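Local structure of solute-binding protein (Thermoactinomyces vulgaris, 2ZYK) at residues Gly166-Ala171 with Asp231-Leu236; Leu133-Lys138 with Gly263-Pro268. The protein probably binds cyclodextrins or related maltose-type sugars at the outer face of the cell membrane and hands them on for import. All coordinates share one frame; numbering follows the deposited sequence.

Contact 1 (Gly166-Ala171 with Asp231-Leu236). With GLC (alpha-D-glucopyranose), chain E.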
loop_
_atom_site.group_PDB
_atom_site.type_symbol
_atom_site.label_atom_id
_atom_site.label_comp_id
_atom_site.label_asym_id
_atom_site.label_seq_id
_atom_site.Cartn_x
_atom_site.Cartn_y
_atom_site.Cartn_z
ATOM N N GLY A 166 18.059 -10.112 12.139
ATOM C CA GLY A 166 17.033 -11.124 12.296
ATOM C C GLY A 166 15.724 -10.543 11.800
ATOM O O GLY A 166 14.938 -11.233 11.143
ATOM N N VAL A 167 15.495 -9.267 12.115
ATOM C CA VAL A 167 14.303 -8.549 11.654
ATOM C C VAL A 167 14.643 -7.140 11.166
ATOM O O VAL A 167 15.178 -6.308 11.926
ATOM C CB VAL A 167 13.206 -8.432 12.743
ATOM C CG1 VAL A 167 11.888 -8.075 12.101
ATOM C CG2 VAL A 167 13.069 -9.727 13.539
ATOM N N LEU A 168 14.314 -6.873 9.902
ATOM C CA LEU A 168 14.514 -5.548 9.333
ATOM C C LEU A 168 13.247 -5.094 8.628
ATOM O O LEU A 168 12.624 -5.878 7.920
ATOM C CB LEU A 168 15.698 -5.562 8.365
ATOM C CG LEU A 168 16.064 -4.257 7.655
ATOM C CD1 LEU A 168 16.809 -3.282 8.589
ATOM C CD2 LEU A 168 16.906 -4.598 6.454
ATOM N N PHE A 169 12.851 -3.841 8.846
ATOM C CA PHE A 169 11.726 -3.256 8.116
ATOM C C PHE A 169 11.737 -1.724 8.183
ATOM O O PHE A 169 12.506 -1.151 8.942
ATOM C CB PHE A 169 10.380 -3.849 8.588
ATOM C CG PHE A 169 9.884 -3.301 9.894
ATOM C CD1 PHE A 169 10.413 -3.750 11.101
ATOM C CD2 PHE A 169 8.858 -2.362 9.918
ATOM C CE1 PHE A 169 9.950 -3.247 12.312
ATOM C CE2 PHE A 169 8.383 -1.850 11.123
ATOM C CZ PHE A 169 8.931 -2.292 12.322
ATOM N N GLU A 170 10.892 -1.076 7.381
ATOM C CA GLU A 170 10.806 0.381 7.349
ATOM C C GLU A 170 10.149 0.941 8.593
ATOM O O GLU A 170 9.003 1.390 8.551
ATOM C CB GLU A 170 10.037 0.846 6.116
ATOM C CG GLU A 170 10.928 1.132 4.935
ATOM C CD GLU A 170 10.131 1.439 3.694
ATOM O OE1 GLU A 170 9.881 0.501 2.911
ATOM O OE2 GLU A 170 9.756 2.615 3.510
ATOM N N ALA A 171 10.890 0.929 9.695
ATOM C CA ALA A 171 10.362 1.363 10.981
ATOM C C ALA A 171 10.345 2.889 11.132
ATOM O O ALA A 171 9.980 3.409 12.184
ATOM C CB ALA A 171 11.122 0.700 12.117
ATOM N N ASP A 231 14.624 0.173 -0.496
ATOM C CA ASP A 231 15.817 -0.354 -1.177
ATOM C C ASP A 231 16.794 -1.039 -0.226
ATOM O O ASP A 231 17.389 -2.060 -0.573
ATOM C CB ASP A 231 16.546 0.752 -1.965
ATOM C CG ASP A 231 16.050 0.877 -3.393
ATOM O OD1 ASP A 231 15.238 0.024 -3.812
ATOM O OD2 ASP A 231 16.468 1.821 -4.105
ATOM N N THR A 232 16.964 -0.478 0.964
ATOM C CA THR A 232 17.846 -1.076 1.962
ATOM C C THR A 232 17.267 -2.391 2.500
ATOM O O THR A 232 17.988 -3.387 2.629
ATOM C CB THR A 232 18.143 -0.088 3.116
ATOM O OG1 THR A 232 18.852 1.043 2.597
ATOM C CG2 THR A 232 18.987 -0.745 4.215
ATOM N N VAL A 233 15.970 -2.390 2.797
ATOM C CA VAL A 233 15.291 -3.563 3.349
ATOM C C VAL A 233 15.306 -4.705 2.337
ATOM O O VAL A 233 15.689 -5.822 2.663
ATOM C CB VAL A 233 13.830 -3.237 3.789
ATOM C CG1 VAL A 233 13.173 -4.460 4.433
ATOM C CG2 VAL A 233 13.797 -2.030 4.738
ATOM N N ASN A 234 14.914 -4.400 1.105
ATOM C CA ASN A 234 14.852 -5.384 0.041
ATOM C C ASN A 234 16.230 -5.951 -0.330
ATOM O O ASN A 234 16.404 -7.170 -0.396
ATOM C CB ASN A 234 14.129 -4.798 -1.182
ATOM C CG ASN A 234 12.651 -4.538 -0.923
ATOM O OD1 ASN A 234 11.983 -5.302 -0.225
ATOM N ND2 ASN A 234 12.135 -3.451 -1.486
ATOM N N GLY A 235 17.204 -5.064 -0.547
ATOM C CA GLY A 235 18.562 -5.460 -0.940
ATOM C C GLY A 235 19.224 -6.399 0.046
ATOM O O GLY A 235 19.843 -7.393 -0.351
ATOM N N LEU A 236 19.088 -6.090 1.336
ATOM C CA LEU A 236 19.692 -6.904 2.387
ATOM C C LEU A 236 19.031 -8.272 2.506
ATOM O O LEU A 236 19.719 -9.282 2.682
ATOM C CB LEU A 236 19.694 -6.175 3.736
ATOM C CG LEU A 236 20.570 -4.924 3.880
ATOM C CD1 LEU A 236 20.268 -4.201 5.174
ATOM C CD2 LEU A 236 22.038 -5.244 3.797
HETATM C C1 GLC E . 11.983 6.187 -7.295
HETATM C C2 GLC E . 11.197 5.707 -8.515
HETATM C C3 GLC E . 10.353 4.480 -8.159
HETATM C C4 GLC E . 11.205 3.384 -7.498
HETATM C C5 GLC E . 11.978 3.974 -6.317
HETATM C C6 GLC E . 12.945 2.977 -5.704
HETATM O O2 GLC E . 10.350 6.750 -8.978
HETATM O O3 GLC E . 9.753 3.966 -9.335
HETATM O O4 GLC E . 10.337 2.340 -7.017
HETATM O O5 GLC E . 12.749 5.115 -6.749
HETATM O O6 GLC E . 12.680 2.790 -4.320
#
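Phe-169 and Val-233 mark the closest backbone approach, CA to CA 6.0 Å, where the end of edge strand 165-169 passes helix 230-238 with no hydrogen bond between the two segments. Leu-168 does most of the touching from the strand. Its CG stands anti to the backbone N (chi1 180°), and from there CD2 reaches the helix surface, 3.6 Å from CA of Val-233. The same methyl meets CD1 of Leu-236, nearly one helical turn further on, also at 3.6 Å, the two leucine side chains crossing at about a right angle. CG1 of Val-233 turns back to the strand and lies 3.8 Å from O of Leu-168. CG2, the other branch, abuts the peptide between Phe-169 and Glu-170, 4.0 Å from C of Phe-169. Cutting Val-233 back to an alanine would probably open a gap beside O of Leu-168 and this peptide. Just beyond, Glu-170 is the centre of an inverse gamma turn, closed by a weak bond of 2.7 Å from N of Ala-171 to O of Phe-169. The Glu-170 side chain brushes Val-233 with its CG, while its OE2 is hydrogen-bonded to Asn-173 and the residue also touches a bound glucose. Strand 242-247 backs the interface, Val-242 meeting both leucines and Val-245 meeting Val-233. At the start of the helical segment, OD1 of Asp-231 stays 3.8 Å from O6 of a glucose, close but not bonded. Aliphatic groups thus meet each other and the backbone, so the fit of helix to strand rests on shape, while Glu-170, Asp-231 and Asn-234 come near bound glucose units beside this apolar interface.

Contact 2 (Leu133-Lys138 with Gly263-Pro268)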
loop_
_atom_site.group_PDB
_atom_site.type_symbol
_atom_site.label_atom_id
_atom_site.label_comp_id
_atom_site.label_asym_id
_atom_site.label_seq_id
_atom_site.Cartn_x
_atom_site.Cartn_y
_atom_site.Cartn_z
ATOM N N LEU A 133 4.690 -10.824 7.759
ATOM C CA LEU A 133 6.035 -11.295 8.095
ATOM C C LEU A 133 6.579 -12.236 7.020
ATOM O O LEU A 133 6.175 -13.394 6.931
ATOM C CB LEU A 133 6.045 -11.975 9.468
ATOM C CG LEU A 133 7.440 -12.228 10.048
ATOM C CD1 LEU A 133 7.954 -10.994 10.774
ATOM C CD2 LEU A 133 7.424 -13.432 10.979
ATOM N N ILE A 134 7.496 -11.720 6.206
ATOM C CA ILE A 134 8.138 -12.493 5.139
ATOM C C ILE A 134 9.549 -12.906 5.568
ATOM O O ILE A 134 10.372 -12.055 5.913
ATOM C CB ILE A 134 8.193 -11.691 3.806
ATOM C CG1 ILE A 134 6.804 -11.194 3.414
ATOM C CG2 ILE A 134 8.798 -12.532 2.657
ATOM C CD1 ILE A 134 6.849 -10.058 2.411
ATOM N N TYR A 135 9.828 -14.206 5.532
ATOM C CA TYR A 135 11.085 -14.728 6.063
ATOM C C TYR A 135 11.850 -15.623 5.100
ATOM O O TYR A 135 11.265 -16.369 4.318
ATOM C CB TYR A 135 10.875 -15.436 7.417
ATOM C CG TYR A 135 9.929 -16.620 7.376
ATOM C CD1 TYR A 135 10.421 -17.919 7.289
ATOM C CD2 TYR A 135 8.543 -16.439 7.416
ATOM C CE1 TYR A 135 9.567 -19.019 7.234
ATOM C CE2 TYR A 135 7.675 -17.525 7.353
ATOM C CZ TYR A 135 8.200 -18.819 7.267
ATOM O OH TYR A 135 7.365 -19.912 7.217
ATOM N N ASN A 136 13.174 -15.523 5.185
ATOM C CA ASN A 136 14.114 -16.399 4.496
ATOM C C ASN A 136 14.178 -17.776 5.177
ATOM O O ASN A 136 14.759 -17.912 6.252
ATOM C CB ASN A 136 15.493 -15.735 4.508
ATOM C CG ASN A 136 16.479 -16.422 3.598
ATOM O OD1 ASN A 136 16.481 -17.645 3.482
ATOM N ND2 ASN A 136 17.332 -15.634 2.942
ATOM N N LYS A 137 13.585 -18.792 4.548
ATOM C CA LYS A 137 13.410 -20.110 5.181
ATOM C C LYS A 137 14.695 -20.792 5.675
ATOM O O LYS A 137 14.643 -21.625 6.587
ATOM C CB LYS A 137 12.612 -21.062 4.281
ATOM C CG LYS A 137 11.096 -20.989 4.461
ATOM C CD LYS A 137 10.393 -21.588 3.243
ATOM C CE LYS A 137 9.042 -22.205 3.587
ATOM N NZ LYS A 137 8.549 -23.141 2.511
ATOM N N LYS A 138 15.842 -20.455 5.095
ATOM C CA LYS A 138 17.078 -21.045 5.599
ATOM C C LYS A 138 17.696 -20.299 6.768
ATOM O O LYS A 138 18.671 -20.766 7.353
ATOM C CB LYS A 138 18.103 -21.351 4.500
ATOM C CG LYS A 138 18.247 -20.329 3.410
ATOM C CD LYS A 138 18.906 -20.964 2.193
ATOM C CE LYS A 138 18.022 -22.022 1.545
ATOM N NZ LYS A 138 18.548 -22.413 0.204
ATOM N N GLY A 263 9.018 -17.618 3.044
ATOM C CA GLY A 263 7.834 -18.059 3.749
ATOM C C GLY A 263 7.073 -16.798 4.107
ATOM O O GLY A 263 7.686 -15.744 4.321
ATOM N N VAL A 264 5.744 -16.881 4.152
ATOM C CA VAL A 264 4.935 -15.725 4.515
ATOM C C VAL A 264 4.007 -16.083 5.654
ATOM O O VAL A 264 3.116 -16.934 5.494
ATOM C CB VAL A 264 4.081 -15.195 3.335
ATOM C CG1 VAL A 264 3.247 -14.011 3.789
ATOM C CG2 VAL A 264 4.960 -14.814 2.129
ATOM N N ALA A 265 4.210 -15.437 6.798
ATOM C CA ALA A 265 3.315 -15.611 7.930
ATOM C C ALA A 265 2.593 -14.310 8.272
ATOM O O ALA A 265 3.086 -13.224 7.951
ATOM C CB ALA A 265 4.080 -16.128 9.138
ATOM N N PRO A 266 1.415 -14.412 8.918
ATOM C CA PRO A 266 0.829 -13.203 9.508
ATOM C C PRO A 266 1.769 -12.598 10.537
ATOM O O PRO A 266 2.646 -13.290 11.062
ATOM C CB PRO A 266 -0.463 -13.706 10.187
ATOM C CG PRO A 266 -0.367 -15.191 10.213
ATOM C CD PRO A 266 0.558 -15.599 9.101
ATOM N N LEU A 267 1.603 -11.312 10.802
ATOM C CA LEU A 267 2.384 -10.661 11.844
ATOM C C LEU A 267 2.093 -11.344 13.176
ATOM O O LEU A 267 0.925 -11.578 13.500
ATOM C CB LEU A 267 2.053 -9.167 11.914
ATOM C CG LEU A 267 3.061 -8.127 11.419
ATOM C CD1 LEU A 267 3.805 -8.528 10.154
ATOM C CD2 LEU A 267 2.387 -6.778 11.259
ATOM N N PRO A 268 3.156 -11.700 13.935
ATOM C CA PRO A 268 2.960 -12.304 15.252
ATOM C C PRO A 268 2.061 -11.440 16.117
ATOM O O PRO A 268 2.177 -10.207 16.109
ATOM C CB PRO A 268 4.373 -12.364 15.830
ATOM C CG PRO A 268 5.256 -12.457 14.633
ATOM C CD PRO A 268 4.587 -11.583 13.598
#
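The Tyr-135 ring lies over the backbone of Gly-263: CA of Gly-263 covers one face, 3.8 Å from the ring centroid, a CH-pi contact. N of Ala-265 sits at the ring edge, near its plane, and CB of Ala-265 is 4.2 Å from CE2 of Tyr-135. The torsion chi1 of 60° places CG between the backbone N and the carbonyl carbon, which swings the ring across onto the neighbouring strand. Because Gly-263 carries no CB, the ring can settle this close to its main chain, an arrangement like the aromatic rescue of glycine in antiparallel sheets. Strands 132-136 and 262-265 are such a pair, 262-265 forming one edge of a mixed four-stranded sheet in the periplasmic-binding-protein type fold to which this family belongs. Tyr-135 with Gly-263 and Leu-133 with Ala-265 are hydrogen-bonded pairs, flanking the non-hydrogen-bonded pair Ile-134 with Val-264. Both bonds between Tyr-135 and Gly-263 measure 2.9 Å, N to O. At the other end, the bond from N of Ala-265 to O of Leu-133 is nearly straight (167°), whereas the return bond from N of Leu-133 to O of Ala-265 is bent to 136°. On the face of Ile-134, its CG1 comes within 4.3 Å of CG2 of Val-264, and Phe-340 of helix 335-344 touches both residues. Past the strand end, CD1 of Leu-267 approaches N of Leu-133 to 3.4 Å, while CD2 of Leu-133 reaches CD of Pro-268; Leu-133 and Pro-268 also meet Leu-150 of helix 147-157.

Followed from the N terminus, the chain first enters contact 2 at 133-138, then contact 1 at 166-171. Contact 1 closes first, when helix 230-238 returns after 59 intervening residues; contact 2 closes only at 263-268, after 124. The smaller loop therefore lies wholly within the larger one. Both contacts reach the same mixed sheet, ordered 165-169, 242-247, 132-136, 262-265: contact 1 packs a helix on one outermost strand, and contact 2 pairs the other outermost strand with its neighbour. Strand 242-247, entered soon after helix 230-238, runs between the two sites. Their centres are about 13 Å apart and their nearest atoms about 5 Å, without touching.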